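Local structure of probable oxidoreductase (Pseudomonas aeruginosa, 4B7C) at residues 292-297 / 301-306; 119-124 / 128-133; 140-145 / 167-172. The protein is probably an NADP-dependent oxidoreductase of the medium-chain dehydrogenase/reductase family, built from a GroES-like domain and a Rossmann-fold cofactor-binding domain. All coordinates share one frame; numbering follows the deposited sequence.

Interaction 1 of 3, residues 292-297 / 301-306; sequences KEMATW and GKLQSR
Trp297 and Leu303 meet where the chain turns back on itself at the C-terminal end of helix 287-299. Gly301, with positive phi, ends the helix in a Schellman motif, and Trp297 O takes the amides of the two residues that follow Gly301. Lys302 N bonds to that oxygen at 2.9 Å; the nitrogen lies nearly in line with the carbonyl (C=O...N 161°), but its N-H is bent away from the oxygen. Leu303 N reaches the same Trp297 O at 3.3 Å, from above the carbonyl plane, 63° out of it, so one acceptor holds two successive amides.

Leu303 runs inward from this double grip. Its CB lies 4.0 Å from Trp297 CB. CG is turned opposite the backbone N (chi1 -165°), which carries the two methyls on to the sulfur of Met294: CD1 is 3.8 Å and CD2 4.0 Å from Met294 SD. Met294 sends its sulfur there by a bend at chi2. Lys302 passes the indole at about a right angle, its CD 4.1 Å from Trp297 CD1, while its NZ goes on to a salt bridge with Glu300. One face of the indole carries Glu293 CG, set toward the rim.

Ile169 and Leu172 of helix 161-172 pack on Trp297, Met135 and Tyr138 of helix 132-145 on Met294, and the returning chain leads straight into strand 307-311.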
ATOM      1  N   LYS B 292      26.612   8.775 -10.457  1.00 37.54           N
ATOM      2  CA  LYS B 292      28.018   8.423 -10.234  1.00 42.01           C
ATOM      3  C   LYS B 292      28.153   6.923  -9.966  1.00 42.34           C
ATOM      4  O   LYS B 292      29.014   6.273 -10.541  1.00 39.54           O
ATOM      5  CB  LYS B 292      28.613   9.233  -9.073  1.00 47.33           C
ATOM      6  CG  LYS B 292      30.109   9.028  -8.849  1.00 49.89           C
ATOM      7  CD  LYS B 292      30.592   9.733  -7.582  1.00 55.40           C
ATOM      8  CE  LYS B 292      31.988   9.277  -7.171  1.00 59.20           C
ATOM      9  NZ  LYS B 292      32.337   9.677  -5.781  1.00 66.01           N
ATOM     10  N   GLU B 293      27.317   6.385  -9.084  1.00 40.58           N
ATOM     11  CA  GLU B 293      27.385   4.961  -8.767  1.00 42.19           C
ATOM     12  C   GLU B 293      26.999   4.104  -9.973  1.00 43.82           C
ATOM     13  O   GLU B 293      27.678   3.133 -10.285  1.00 41.57           O
ATOM     14  CB  GLU B 293      26.526   4.580  -7.568  1.00 45.73           C
ATOM     15  CG  GLU B 293      26.648   3.100  -7.237  1.00 48.85           C
ATOM     16  CD  GLU B 293      26.223   2.750  -5.826  1.00 51.85           C
ATOM     17  OE1 GLU B 293      25.095   3.100  -5.438  1.00 50.07           O
ATOM     18  OE2 GLU B 293      27.005   2.082  -5.121  1.00 53.00           O
ATOM     19  N   MET B 294      25.920   4.484 -10.649  1.00 40.89           N
ATOM     20  CA  MET B 294      25.468   3.779 -11.858  1.00 40.53           C
ATOM     21  C   MET B 294      26.574   3.734 -12.918  1.00 40.04           C
ATOM     22  O   MET B 294      26.813   2.702 -13.529  1.00 35.42           O
ATOM     23  CB  MET B 294      24.221   4.446 -12.446  1.00 42.19           C
ATOM     24  CG  MET B 294      23.666   3.765 -13.695  1.00 43.92           C
ATOM     25  SD  MET B 294      22.966   2.120 -13.348  1.00 48.89           S
ATOM     26  CE  MET B 294      21.691   2.628 -12.191  1.00 40.24           C
ATOM     27  N   ALA B 295      27.242   4.863 -13.121  1.00 38.92           N
ATOM     28  CA  ALA B 295      28.348   4.966 -14.088  1.00 41.56           C
ATOM     29  C   ALA B 295      29.479   3.971 -13.792  1.00 42.15           C
ATOM     30  O   ALA B 295      30.034   3.374 -14.708  1.00 42.69           O
ATOM     31  CB  ALA B 295      28.899   6.393 -14.137  1.00 39.94           C
ATOM     32  N   THR B 296      29.818   3.793 -12.522  1.00 42.83           N
ATOM     33  CA  THR B 296      30.876   2.847 -12.144  1.00 47.10           C
ATOM     34  C   THR B 296      30.429   1.391 -12.372  1.00 47.76           C
ATOM     35  O   THR B 296      31.214   0.556 -12.815  1.00 50.60           O
ATOM     36  CB  THR B 296      31.350   3.038 -10.691  1.00 47.24           C
ATOM     37  OG1 THR B 296      30.317   2.644  -9.787  1.00 58.19           O
ATOM     38  CG2 THR B 296      31.708   4.489 -10.438  1.00 42.83           C
ATOM     39  N   TRP B 297      29.171   1.091 -12.075  1.00 46.35           N
ATOM     40  CA  TRP B 297      28.634  -0.254 -12.327  1.00 44.04           C
ATOM     41  C   TRP B 297      28.707  -0.577 -13.793  1.00 44.39           C
ATOM     42  O   TRP B 297      29.103  -1.676 -14.182  1.00 42.25           O
ATOM     43  CB  TRP B 297      27.189  -0.391 -11.847  1.00 43.29           C
ATOM     44  CG  TRP B 297      27.031  -0.539 -10.344  1.00 44.18           C
ATOM     45  CD1 TRP B 297      27.943  -1.060  -9.429  1.00 43.37           C
ATOM     46  CD2 TRP B 297      25.856  -0.198  -9.544  1.00 42.93           C
ATOM     47  NE1 TRP B 297      27.439  -1.045  -8.153  1.00 42.76           N
ATOM     48  CE2 TRP B 297      26.190  -0.548  -8.152  1.00 43.09           C
ATOM     49  CE3 TRP B 297      24.613   0.355  -9.828  1.00 44.76           C
ATOM     50  CZ2 TRP B 297      25.306  -0.342  -7.111  1.00 43.82           C
ATOM     51  CZ3 TRP B 297      23.732   0.552  -8.764  1.00 43.60           C
ATOM     52  CH2 TRP B 297      24.069   0.211  -7.441  1.00 45.23           C
ATOM     53  N   GLY B 301      31.365  -3.275 -15.858  1.00 51.39           N
ATOM     54  CA  GLY B 301      30.657  -4.378 -16.515  1.00 51.88           C
ATOM     55  C   GLY B 301      29.708  -5.135 -15.597  1.00 51.21           C
ATOM     56  O   GLY B 301      29.233  -6.216 -15.947  1.00 54.92           O
ATOM     57  N   LYS B 302      29.438  -4.570 -14.421  1.00 50.45           N
ATOM     58  CA  LYS B 302      28.530  -5.181 -13.447  1.00 50.42           C
ATOM     59  C   LYS B 302      27.074  -4.971 -13.837  1.00 48.08           C
ATOM     60  O   LYS B 302      26.200  -5.719 -13.426  1.00 50.07           O
ATOM     61  CB  LYS B 302      28.758  -4.614 -12.052  1.00 54.88           C
ATOM     62  CG  LYS B 302      30.050  -5.068 -11.398  1.00 57.36           C
ATOM     63  CD  LYS B 302      30.213  -4.473 -10.009  1.00 61.42           C
ATOM     64  CE  LYS B 302      31.522  -4.901  -9.373  1.00 64.84           C
ATOM     65  NZ  LYS B 302      31.819  -4.041  -8.196  1.00 70.96           N
ATOM     66  N   LEU B 303      26.828  -3.956 -14.651  1.00 46.11           N
ATOM     67  CA  LEU B 303      25.491  -3.642 -15.136  1.00 45.46           C
ATOM     68  C   LEU B 303      25.533  -3.294 -16.631  1.00 43.19           C
ATOM     69  O   LEU B 303      26.440  -2.606 -17.073  1.00 41.21           O
ATOM     70  CB  LEU B 303      24.918  -2.466 -14.337  1.00 44.07           C
ATOM     71  CG  LEU B 303      23.415  -2.208 -14.452  1.00 44.33           C
ATOM     72  CD1 LEU B 303      22.891  -1.709 -13.109  1.00 44.03           C
ATOM     73  CD2 LEU B 303      23.125  -1.217 -15.569  1.00 42.59           C
ATOM     74  N   GLN B 304      24.541  -3.769 -17.379  1.00 42.98           N
ATOM     75  CA  GLN B 304      24.428  -3.533 -18.830  1.00 47.01           C
ATOM     76  C   GLN B 304      23.229  -2.680 -19.188  1.00 44.98           C
ATOM     77  O   GLN B 304      22.182  -2.824 -18.568  1.00 44.14           O
ATOM     78  CB  GLN B 304      24.246  -4.861 -19.578  1.00 49.67           C
ATOM     79  CG  GLN B 304      25.466  -5.756 -19.620  1.00 53.76           C
ATOM     80  CD  GLN B 304      25.146  -7.120 -20.191  1.00 55.88           C
ATOM     81  OE1 GLN B 304      25.583  -8.123 -19.656  1.00 60.45           O
ATOM     82  NE2 GLN B 304      24.375  -7.159 -21.270  1.00 56.39           N
ATOM     83  N   SER B 305      23.364  -1.864 -20.238  1.00 42.76           N
ATOM     84  CA  SER B 305      22.275  -1.037 -20.730  1.00 44.09           C
ATOM     85  C   SER B 305      22.075  -1.166 -22.236  1.00 46.62           C
ATOM     86  O   SER B 305      22.990  -0.933 -23.021  1.00 50.48           O
ATOM     87  CB  SER B 305      22.525   0.434 -20.387  1.00 43.93           C
ATOM     88  OG  SER B 305      21.397   1.231 -20.722  1.00 40.40           O
ATOM     89  N   ARG B 306      20.849  -1.480 -22.639  1.00 52.27           N
ATOM     90  CA  ARG B 306      20.514  -1.553 -24.073  1.00 52.82           C
ATOM     91  C   ARG B 306      19.549  -0.447 -24.486  1.00 47.64           C
ATOM     92  O   ARG B 306      18.499  -0.247 -23.872  1.00 45.75           O
ATOM     93  CB  ARG B 306      19.954  -2.919 -24.544  1.00 59.79           C
ATOM     94  CG  ARG B 306      18.731  -3.427 -23.805  1.00 67.43           C
ATOM     95  CD  ARG B 306      18.403  -4.866 -24.205  1.00 73.53           C
ATOM     96  NE  ARG B 306      18.459  -5.102 -25.658  1.00 79.42           N
ATOM     97  CZ  ARG B 306      17.807  -6.078 -26.277  1.00 83.95           C
ATOM     98  NH1 ARG B 306      17.037  -6.908 -25.586  1.00 85.43           N
ATOM     99  NH2 ARG B 306      17.916  -6.209 -27.598  1.00 83.41           N
TER

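Interaction 2 of 3, residues 119-124 / 128-133; sequences SRAPLP and SALGMT
Ala121 and Leu130 are the side chains that meet here, between the loop after strand 114-116 and a type I beta turn, Ser128 to Gly131, which leads into helix 132-145 with Gly131 at the N-cap. The close part is a single pair of methyls: Ala121 CB sits 3.7 Å from Leu130 CD1. Leu130 places its CG beside its own backbone N and opposite the carbonyl carbon (chi1 -68°), and its extended chain then delivers CD1 to the alanine. Leu298 of helix 287-299 also packs on Leu130, and Tyr126 on Ala121.

The other end is looser. The Pro124 ring packs on Tyr47 of strand 41-49, and the proline carbonyl faces Ser128 without bonding to it: Pro124 O stays 3.7 Å from Ser128 N and 3.9 Å from Ser128 OG, and no hydrogen bond joins the two segments. The serine hydroxyl is engaged elsewhere, with Glu307 among its partners.

On the solvent side Ser119 and Arg120 are exposed, and the arginine is poorly ordered, its side chain making a long, weak ion pair with Asp117 and touching Tyr126. The turn is closed by the bond from Gly131 N to Ser128 O, 2.9 Å, immediately before the helix starts.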
ATOM      1  N   SER B 119      31.484  12.578 -23.041  1.00 37.79           N
ATOM      2  CA  SER B 119      32.751  11.832 -23.078  1.00 40.83           C
ATOM      3  C   SER B 119      32.706  10.573 -22.212  1.00 44.17           C
ATOM      4  O   SER B 119      33.540   9.681 -22.353  1.00 46.76           O
ATOM      5  CB  SER B 119      33.909  12.723 -22.623  1.00 38.16           C
ATOM      6  OG  SER B 119      33.985  12.845 -21.214  1.00 38.23           O
ATOM      7  N   ARG B 120      31.746  10.518 -21.294  1.00 45.12           N
ATOM      8  CA  ARG B 120      31.672   9.434 -20.296  1.00 47.78           C
ATOM      9  C   ARG B 120      30.722   8.308 -20.669  1.00 44.66           C
ATOM     10  O   ARG B 120      30.783   7.213 -20.106  1.00 45.24           O
ATOM     11  CB  ARG B 120      31.299  10.008 -18.922  1.00 53.47           C
ATOM     12  CG  ARG B 120      32.439  10.823 -18.278  1.00 60.92           C
ATOM     13  CD  ARG B 120      32.620  10.580 -16.780  1.00 69.97           C
ATOM     14  NE  ARG B 120      33.025  11.756 -16.020  1.00 77.36           N
ATOM     15  CZ  ARG B 120      34.233  11.923 -15.474  1.00 82.40           C
ATOM     16  NH1 ARG B 120      35.184  10.993 -15.598  1.00 83.67           N
ATOM     17  NH2 ARG B 120      34.496  13.032 -14.792  1.00 83.23           N
ATOM     18  N   ALA B 121      29.849   8.572 -21.622  1.00 41.68           N
ATOM     19  CA  ALA B 121      28.895   7.577 -22.041  1.00 41.16           C
ATOM     20  C   ALA B 121      28.273   8.066 -23.310  1.00 39.10           C
ATOM     21  O   ALA B 121      28.216   9.261 -23.529  1.00 38.15           O
ATOM     22  CB  ALA B 121      27.817   7.387 -20.976  1.00 41.11           C
ATOM     23  N   PRO B 122      27.786   7.146 -24.139  1.00 37.94           N
ATOM     24  CA  PRO B 122      27.057   7.598 -25.309  1.00 38.55           C
ATOM     25  C   PRO B 122      25.810   8.419 -24.932  1.00 37.68           C
ATOM     26  O   PRO B 122      25.168   8.140 -23.917  1.00 35.43           O
ATOM     27  CB  PRO B 122      26.645   6.308 -26.002  1.00 39.06           C
ATOM     28  CG  PRO B 122      27.276   5.187 -25.268  1.00 38.87           C
ATOM     29  CD  PRO B 122      27.775   5.686 -23.964  1.00 39.23           C
ATOM     30  N   LEU B 123      25.516   9.426 -25.744  1.00 35.07           N
ATOM     31  CA  LEU B 123      24.437  10.373 -25.477  1.00 37.71           C
ATOM     32  C   LEU B 123      23.097   9.701 -25.169  1.00 38.25           C
ATOM     33  O   LEU B 123      22.458  10.086 -24.211  1.00 35.46           O
ATOM     34  CB  LEU B 123      24.260  11.359 -26.628  1.00 38.09           C
ATOM     35  CG  LEU B 123      25.067  12.656 -26.571  1.00 40.09           C
ATOM     36  CD1 LEU B 123      24.558  13.601 -27.657  1.00 37.09           C
ATOM     37  CD2 LEU B 123      24.878  13.325 -25.209  1.00 37.29           C
ATOM     38  N   PRO B 124      22.693   8.693 -25.963  1.00 36.85           N
ATOM     39  CA  PRO B 124      21.411   8.065 -25.712  1.00 36.93           C
ATOM     40  C   PRO B 124      21.321   7.360 -24.371  1.00 38.12           C
ATOM     41  O   PRO B 124      20.223   7.191 -23.856  1.00 33.71           O
ATOM     42  CB  PRO B 124      21.302   7.020 -26.825  1.00 37.96           C
ATOM     43  CG  PRO B 124      22.216   7.485 -27.888  1.00 38.49           C
ATOM     44  CD  PRO B 124      23.354   8.114 -27.149  1.00 37.57           C
ATOM     45  N   SER B 128      18.616   6.407 -20.647  1.00 31.38           N
ATOM     46  CA  SER B 128      18.345   5.051 -20.198  1.00 30.95           C
ATOM     47  C   SER B 128      18.938   4.825 -18.817  1.00 30.42           C
ATOM     48  O   SER B 128      18.460   5.405 -17.844  1.00 32.08           O
ATOM     49  CB  SER B 128      18.821   3.996 -21.215  1.00 31.97           C
ATOM     50  OG  SER B 128      20.209   4.075 -21.432  1.00 30.64           O
ATOM     51  N   ALA B 129      19.984   4.009 -18.726  1.00 31.34           N
ATOM     52  CA  ALA B 129      20.581   3.667 -17.430  1.00 30.30           C
ATOM     53  C   ALA B 129      21.103   4.899 -16.682  1.00 30.09           C
ATOM     54  O   ALA B 129      21.042   4.961 -15.438  1.00 29.83           O
ATOM     55  CB  ALA B 129      21.687   2.643 -17.616  1.00 30.63           C
ATOM     56  N   LEU B 130      21.584   5.890 -17.436  1.00 30.61           N
ATOM     57  CA  LEU B 130      22.075   7.151 -16.846  1.00 30.22           C
ATOM     58  C   LEU B 130      21.053   8.275 -17.021  1.00 30.26           C
ATOM     59  O   LEU B 130      21.374   9.467 -16.929  1.00 31.90           O
ATOM     60  CB  LEU B 130      23.423   7.561 -17.466  1.00 29.98           C
ATOM     61  CG  LEU B 130      24.589   6.633 -17.100  1.00 30.39           C
ATOM     62  CD1 LEU B 130      25.855   6.962 -17.925  1.00 29.57           C
ATOM     63  CD2 LEU B 130      24.897   6.619 -15.611  1.00 29.76           C
ATOM     64  N   GLY B 131      19.813   7.884 -17.301  1.00 28.05           N
ATOM     65  CA  GLY B 131      18.688   8.797 -17.408  1.00 28.01           C
ATOM     66  C   GLY B 131      17.569   8.457 -16.422  1.00 29.06           C
ATOM     67  O   GLY B 131      17.787   7.801 -15.407  1.00 28.87           O
ATOM     68  N   MET B 132      16.359   8.893 -16.740  1.00 30.39           N
ATOM     69  CA  MET B 132      15.225   8.779 -15.826  1.00 32.16           C
ATOM     70  C   MET B 132      14.781   7.341 -15.594  1.00 30.53           C
ATOM     71  O   MET B 132      14.319   7.010 -14.515  1.00 28.95           O
ATOM     72  CB  MET B 132      14.042   9.644 -16.286  1.00 36.87           C
ATOM     73  CG  MET B 132      14.256  11.151 -16.102  1.00 41.94           C
ATOM     74  SD  MET B 132      14.819  11.684 -14.473  1.00 46.89           S
ATOM     75  CE  MET B 132      16.600  11.664 -14.667  1.00 46.30           C
ATOM     76  N   THR B 133      14.890   6.475 -16.595  1.00 29.71           N
ATOM     77  CA  THR B 133      14.511   5.067 -16.398  1.00 30.89           C
ATOM     78  C   THR B 133      15.465   4.395 -15.425  1.00 29.76           C
ATOM     79  O   THR B 133      15.049   3.696 -14.499  1.00 29.95           O
ATOM     80  CB  THR B 133      14.448   4.275 -17.718  1.00 32.25           C
ATOM     81  OG1 THR B 133      15.695   4.368 -18.388  1.00 34.69           O
ATOM     82  CG2 THR B 133      13.337   4.813 -18.618  1.00 29.94           C
TER

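Interaction 3 of 3, residues 140-145 / 167-172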
ATOM      1  N   ALA B 140      13.858   3.840  -6.742  1.00 29.34           N
ATOM      2  CA  ALA B 140      12.673   3.045  -6.386  1.00 29.89           C
ATOM      3  C   ALA B 140      13.073   1.755  -5.680  1.00 31.55           C
ATOM      4  O   ALA B 140      12.560   1.437  -4.604  1.00 28.12           O
ATOM      5  CB  ALA B 140      11.832   2.761  -7.609  1.00 28.57           C
ATOM      6  N   LEU B 141      14.035   1.033  -6.252  1.00 32.43           N
ATOM      7  CA  LEU B 141      14.486  -0.220  -5.643  1.00 33.06           C
ATOM      8  C   LEU B 141      15.163   0.014  -4.314  1.00 33.36           C
ATOM      9  O   LEU B 141      14.787  -0.571  -3.309  1.00 35.87           O
ATOM     10  CB  LEU B 141      15.444  -1.000  -6.565  1.00 34.21           C
ATOM     11  CG  LEU B 141      15.946  -2.329  -5.971  1.00 34.51           C
ATOM     12  CD1 LEU B 141      14.778  -3.306  -5.839  1.00 33.08           C
ATOM     13  CD2 LEU B 141      17.065  -2.952  -6.803  1.00 35.89           C
ATOM     14  N   LEU B 142      16.167   0.873  -4.311  1.00 33.46           N
ATOM     15  CA  LEU B 142      17.032   1.026  -3.141  1.00 32.70           C
ATOM     16  C   LEU B 142      16.423   1.841  -2.000  1.00 32.53           C
ATOM     17  O   LEU B 142      16.603   1.507  -0.826  1.00 32.52           O
ATOM     18  CB  LEU B 142      18.382   1.627  -3.544  1.00 33.48           C
ATOM     19  CG  LEU B 142      19.193   0.811  -4.565  1.00 35.37           C
ATOM     20  CD1 LEU B 142      20.483   1.545  -4.933  1.00 32.59           C
ATOM     21  CD2 LEU B 142      19.478  -0.592  -4.045  1.00 35.24           C
ATOM     22  N   ASP B 143      15.720   2.916  -2.332  1.00 33.16           N
ATOM     23  CA  ASP B 143      15.140   3.773  -1.285  1.00 34.38           C
ATOM     24  C   ASP B 143      13.771   3.279  -0.792  1.00 33.79           C
ATOM     25  O   ASP B 143      13.476   3.362   0.387  1.00 34.02           O
ATOM     26  CB  ASP B 143      15.033   5.225  -1.744  1.00 35.16           C
ATOM     27  CG  ASP B 143      14.690   6.161  -0.596  1.00 34.95           C
ATOM     28  OD1 ASP B 143      15.522   6.284   0.329  1.00 35.43           O
ATOM     29  OD2 ASP B 143      13.585   6.748  -0.627  1.00 33.90           O
ATOM     30  N   VAL B 144      12.956   2.743  -1.692  1.00 34.05           N
ATOM     31  CA  VAL B 144      11.611   2.275  -1.330  1.00 34.03           C
ATOM     32  C   VAL B 144      11.554   0.751  -1.105  1.00 35.35           C
ATOM     33  O   VAL B 144      11.017   0.271  -0.100  1.00 37.08           O
ATOM     34  CB  VAL B 144      10.582   2.705  -2.391  1.00 33.08           C
ATOM     35  CG1 VAL B 144       9.162   2.366  -1.952  1.00 31.18           C
ATOM     36  CG2 VAL B 144      10.732   4.192  -2.686  1.00 32.15           C
ATOM     37  N   GLY B 145      12.120  -0.017  -2.029  1.00 35.04           N
ATOM     38  CA  GLY B 145      12.160  -1.478  -1.891  1.00 35.34           C
ATOM     39  C   GLY B 145      13.069  -1.934  -0.767  1.00 36.68           C
ATOM     40  O   GLY B 145      12.791  -2.920  -0.093  1.00 42.24           O
ATOM     41  N   GLY B 167      16.470  -5.089 -11.839  1.00 36.92           N
ATOM     42  CA  GLY B 167      16.860  -6.485 -11.602  1.00 37.27           C
ATOM     43  C   GLY B 167      18.361  -6.682 -11.468  1.00 35.89           C
ATOM     44  O   GLY B 167      18.823  -7.457 -10.640  1.00 36.61           O
ATOM     45  N   GLN B 168      19.119  -5.946 -12.267  1.00 38.41           N
ATOM     46  CA  GLN B 168      20.580  -6.021 -12.218  1.00 39.44           C
ATOM     47  C   GLN B 168      21.122  -5.410 -10.941  1.00 40.55           C
ATOM     48  O   GLN B 168      22.043  -5.943 -10.313  1.00 41.02           O
ATOM     49  CB  GLN B 168      21.202  -5.339 -13.441  1.00 42.53           C
ATOM     50  CG  GLN B 168      20.902  -6.051 -14.754  1.00 42.72           C
ATOM     51  CD  GLN B 168      21.521  -5.358 -15.958  1.00 43.08           C
ATOM     52  OE1 GLN B 168      22.709  -5.499 -16.211  1.00 47.80           O
ATOM     53  NE2 GLN B 168      20.712  -4.620 -16.712  1.00 42.88           N
ATOM     54  N   ILE B 169      20.541  -4.288 -10.532  1.00 40.46           N
ATOM     55  CA  ILE B 169      20.919  -3.679  -9.254  1.00 38.07           C
ATOM     56  C   ILE B 169      20.648  -4.660  -8.113  1.00 37.69           C
ATOM     57  O   ILE B 169      21.478  -4.847  -7.224  1.00 38.21           O
ATOM     58  CB  ILE B 169      20.176  -2.352  -8.995  1.00 37.23           C
ATOM     59  CG1 ILE B 169      20.579  -1.299 -10.034  1.00 37.89           C
ATOM     60  CG2 ILE B 169      20.523  -1.818  -7.608  1.00 35.00           C
ATOM     61  CD1 ILE B 169      19.770  -0.020  -9.963  1.00 36.77           C
ATOM     62  N   ALA B 170      19.475  -5.284  -8.146  1.00 39.78           N
ATOM     63  CA  ALA B 170      19.081  -6.261  -7.127  1.00 42.29           C
ATOM     64  C   ALA B 170      20.074  -7.429  -7.045  1.00 44.78           C
ATOM     65  O   ALA B 170      20.439  -7.870  -5.950  1.00 43.42           O
ATOM     66  CB  ALA B 170      17.683  -6.780  -7.420  1.00 41.44           C
ATOM     67  N   ARG B 171      20.525  -7.901  -8.207  1.00 48.12           N
ATOM     68  CA  ARG B 171      21.557  -8.960  -8.272  1.00 49.92           C
ATOM     69  C   ARG B 171      22.821  -8.506  -7.561  1.00 47.72           C
ATOM     70  O   ARG B 171      23.401  -9.240  -6.764  1.00 46.17           O
ATOM     71  CB  ARG B 171      21.879  -9.349  -9.729  1.00 55.04           C
ATOM     72  CG  ARG B 171      23.069 -10.311  -9.876  1.00 62.33           C
ATOM     73  CD  ARG B 171      23.359 -10.740 -11.317  1.00 66.56           C
ATOM     74  NE  ARG B 171      23.320  -9.621 -12.257  1.00 71.32           N
ATOM     75  CZ  ARG B 171      24.298  -8.732 -12.429  1.00 75.26           C
ATOM     76  NH1 ARG B 171      25.431  -8.814 -11.733  1.00 76.91           N
ATOM     77  NH2 ARG B 171      24.142  -7.750 -13.311  1.00 79.24           N
ATOM     78  N   LEU B 172      23.229  -7.269  -7.829  1.00 47.38           N
ATOM     79  CA  LEU B 172      24.429  -6.697  -7.209  1.00 46.39           C
ATOM     80  C   LEU B 172      24.329  -6.572  -5.692  1.00 48.66           C
ATOM     81  O   LEU B 172      25.346  -6.538  -5.007  1.00 47.83           O
ATOM     82  CB  LEU B 172      24.746  -5.324  -7.801  1.00 47.57           C
ATOM     83  CG  LEU B 172      25.180  -5.344  -9.263  1.00 49.58           C
ATOM     84  CD1 LEU B 172      25.338  -3.920  -9.788  1.00 48.73           C
ATOM     85  CD2 LEU B 172      26.479  -6.131  -9.386  1.00 47.37           C
TER
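No flat group enters the interface where Leu141 and Leu142 meet Ile169 and Ala170. The guanidinium of Arg171 lies on another side of helix 161-172, where Gln168 O sits 4.0 Å above one of its faces, offset toward the rim, and Gln168 OE1 lies in plane at its edge. The side chains that join the two helices are all aliphatic, two leucines against Ile169 and Ala170.

Leu141 does most of the touching, through one methyl. With CG opposite the backbone N (chi1 -180°), the chain reaches straight across, and CD2 settles against the backbone of the other helix, 3.6 Å from Ala170 N. The same Leu141 CD2 is 3.7 Å from Ile169 CG2 and 3.9 Å from Ala170 CB, so it fits between two consecutive residues. Leu141 and Ile169 run past each other in opposite directions. Leu142 adds a second methyl to the isoleucine branch: its CD2 lies 3.9 Å from Ile169 CG2, approaching at a slant. Ile169 CG2 is thus shared by two leucines. The short axes pass 10.4 Å apart at 64°.

The end of helix 132-145 widens at 140-145 into a pi-type turn, Ala140 O accepting from both Val144 N and Gly145 N.

Helix 161-172 is the first crossover helix of the Rossmann domain, between parallel strands 152-155 and 176-181. Ala170 rests on Val177 of strand 176-181, Leu141 on Phe223 of strand 219-224, and Met294 and Trp297 of helix 287-299 pack on Ile169.

Interaction 1 sits between the other two and touches both. Its centre is about 10 Å from that of interaction 2, where Ser305 OG lies 3.2 Å from Ser128 OG, a probable hydrogen bond, and Met294 CG packs 3.7 Å from Leu130 CD2. Toward interaction 3, centres about 13 Å apart, the links are two probable hydrogen bonds, Gln304 N to Gln168 OE1 at 2.8 Å and Arg171 NH2 to Lys302 O at 2.9 Å, plus packing of Trp297 CD2 on Leu172 CD1, 3.8 Å. Interactions 2 and 3 do not touch, their nearest atoms being about 7 Å apart, yet helix 132-145 runs through both. Together they join the chain leading to strand 307-311 to helices packed along the Rossmann sheet.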